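Local coordinates for protein EreC (Klebsiella pneumoniae, PDB 6XCQ) that probably hydrolyses the lactone ring of erythromycin and related macrolide antibiotics, an esterase activity that confers macrolide resistance, at residues I95-G100 / S105-Y110. The protein carries 1 engineered substitution. Sequence-based numbering, arbitrary orientation.
Sequences IGLECG and SRLSEY
The CA atoms of C99 and L107 stand 10.0 Å apart where the strand end faces the helix, the closest contacts being between the side chains of L97, C99 and L107. From strand 94-97 the chain passes through an inverse gamma turn centred on E98, where C99 N makes a weak 2.8 Å hydrogen bond to L97 O. It then enters helix 101-112, with G100 as N-cap and the amide of G100 held by the side chain of Q103. L97 and L107 meet by one methyl each, CD1 of L97 lying 3.7 Å from CD1 of L107, the two side chains set at a slant to each other. In L107 CG is anti to the carbonyl carbon (chi1 -63°) and the extended second torsion, 178°, carries CD1 out to the strand. C99 joins from the turn, its SG 4.3 Å from the same CD1 of L107, which thus touches both residues. Strand 94-97, between and parallel to strands 301-304 and 151-154 of the mixed central sheet, and helix 101-112 open a beta-alpha-beta crossover, with a second helix, 126-146, before strand 151-154. L152 of the latter strand packs against both leucines, and T128 of helix 126-146 touches L107. The carboxylate of E98 forms a salt bridge with R281, while the backbone N of E98 bonds to Y132 OH and its O to N159.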
loop_
_atom_site.group_PDB
_atom_site.type_symbol
_atom_site.label_atom_id
_atom_site.label_comp_id
_atom_site.label_asym_id
_atom_site.label_seq_id
_atom_site.Cartn_x
_atom_site.Cartn_y
_atom_site.Cartn_z
ATOM N N ILE A 95 -8.573 4.463 6.357
ATOM C CA ILE A 95 -7.153 4.229 6.110
ATOM C C ILE A 95 -7.023 3.042 5.169
ATOM O O ILE A 95 -7.595 1.977 5.427
ATOM C CB ILE A 95 -6.389 3.951 7.414
ATOM C CG1 ILE A 95 -6.435 5.188 8.329
ATOM C CG2 ILE A 95 -4.938 3.560 7.114
ATOM C CD1 ILE A 95 -5.531 5.083 9.521
ATOM N N GLY A 96 -6.259 3.207 4.099
ATOM C CA GLY A 96 -6.005 2.130 3.155
ATOM C C GLY A 96 -4.588 1.614 3.318
ATOM O O GLY A 96 -3.656 2.397 3.505
ATOM N N LEU A 97 -4.435 0.295 3.237
ATOM C CA LEU A 97 -3.152 -0.365 3.427
ATOM C C LEU A 97 -2.819 -1.242 2.229
ATOM O O LEU A 97 -3.708 -1.744 1.528
ATOM C CB LEU A 97 -3.162 -1.243 4.692
ATOM C CG LEU A 97 -3.753 -0.634 5.963
ATOM C CD1 LEU A 97 -3.994 -1.719 6.989
ATOM C CD2 LEU A 97 -2.800 0.415 6.526
ATOM N N GLU A 98 -1.519 -1.473 2.037
ATOM C CA GLU A 98 -1.034 -2.464 1.077
ATOM C C GLU A 98 -1.240 -3.883 1.624
ATOM O O GLU A 98 -0.303 -4.615 1.946
ATOM C CB GLU A 98 0.438 -2.229 0.753
ATOM C CG GLU A 98 0.763 -0.893 0.101
ATOM C CD GLU A 98 2.246 -0.789 -0.237
ATOM O OE1 GLU A 98 2.998 -0.061 0.462
ATOM O OE2 GLU A 98 2.667 -1.455 -1.202
ATOM N N CYS A 99 -2.503 -4.281 1.712
ATOM C CA CYS A 99 -2.845 -5.678 1.914
ATOM C C CYS A 99 -4.168 -5.918 1.201
ATOM O O CYS A 99 -4.831 -4.976 0.756
ATOM C CB CYS A 99 -3.003 -6.046 3.393
ATOM S SG CYS A 99 -4.295 -5.109 4.221
ATOM N N GLY A 100 -4.550 -7.186 1.107
ATOM C CA GLY A 100 -5.795 -7.536 0.451
ATOM C C GLY A 100 -7.006 -7.210 1.303
ATOM O O GLY A 100 -6.906 -6.944 2.499
ATOM N N SER A 105 -9.932 -7.153 6.538
ATOM C CA SER A 105 -11.087 -7.410 7.402
ATOM C C SER A 105 -10.645 -8.001 8.734
ATOM O O SER A 105 -11.201 -7.666 9.786
ATOM C CB SER A 105 -12.095 -8.332 6.704
ATOM O OG SER A 105 -11.489 -9.566 6.376
ATOM N N ARG A 106 -9.619 -8.851 8.712
ATOM C CA ARG A 106 -9.060 -9.391 9.946
ATOM C C ARG A 106 -8.407 -8.297 10.780
ATOM O O ARG A 106 -8.519 -8.297 12.008
ATOM C CB ARG A 106 -8.054 -10.490 9.622
ATOM C CG ARG A 106 -8.674 -11.623 8.821
ATOM C CD ARG A 106 -7.693 -12.749 8.604
ATOM N NE ARG A 106 -8.316 -13.854 7.882
ATOM C CZ ARG A 106 -7.966 -14.250 6.662
ATOM N NH1 ARG A 106 -6.976 -13.642 6.011
ATOM N NH2 ARG A 106 -8.605 -15.268 6.097
ATOM N N LEU A 107 -7.709 -7.358 10.132
ATOM C CA LEU A 107 -7.172 -6.227 10.876
ATOM C C LEU A 107 -8.293 -5.400 11.498
ATOM O O LEU A 107 -8.150 -4.893 12.616
ATOM C CB LEU A 107 -6.285 -5.375 9.970
ATOM C CG LEU A 107 -5.022 -6.056 9.407
ATOM C CD1 LEU A 107 -4.272 -5.090 8.492
ATOM C CD2 LEU A 107 -4.092 -6.586 10.510
ATOM N N SER A 108 -9.429 -5.264 10.799
ATOM C CA SER A 108 -10.552 -4.528 11.369
ATOM C C SER A 108 -11.081 -5.218 12.617
ATOM O O SER A 108 -11.428 -4.553 13.602
ATOM C CB SER A 108 -11.678 -4.387 10.350
ATOM O OG SER A 108 -11.355 -3.430 9.371
ATOM N N GLU A 109 -11.185 -6.550 12.577
ATOM C CA GLU A 109 -11.520 -7.306 13.781
ATOM C C GLU A 109 -10.565 -6.974 14.917
ATOM O O GLU A 109 -10.982 -6.827 16.069
ATOM C CB GLU A 109 -11.445 -8.802 13.501
ATOM C CG GLU A 109 -12.613 -9.418 12.784
ATOM C CD GLU A 109 -12.453 -10.918 12.723
ATOM O OE1 GLU A 109 -12.712 -11.576 13.755
ATOM O OE2 GLU A 109 -12.023 -11.432 11.664
ATOM N N TYR A 110 -9.269 -6.892 14.611
ATOM C CA TYR A 110 -8.293 -6.524 15.626
ATOM C C TYR A 110 -8.616 -5.163 16.224
ATOM O O TYR A 110 -8.681 -5.008 17.447
ATOM C CB TYR A 110 -6.891 -6.525 15.019
ATOM C CG TYR A 110 -5.861 -5.796 15.855
ATOM C CD1 TYR A 110 -5.397 -6.347 17.056
ATOM C CD2 TYR A 110 -5.345 -4.569 15.445
ATOM C CE1 TYR A 110 -4.438 -5.688 17.828
ATOM C CE2 TYR A 110 -4.376 -3.903 16.205
ATOM C CZ TYR A 110 -3.930 -4.470 17.397
ATOM O OH TYR A 110 -2.981 -3.827 18.163
#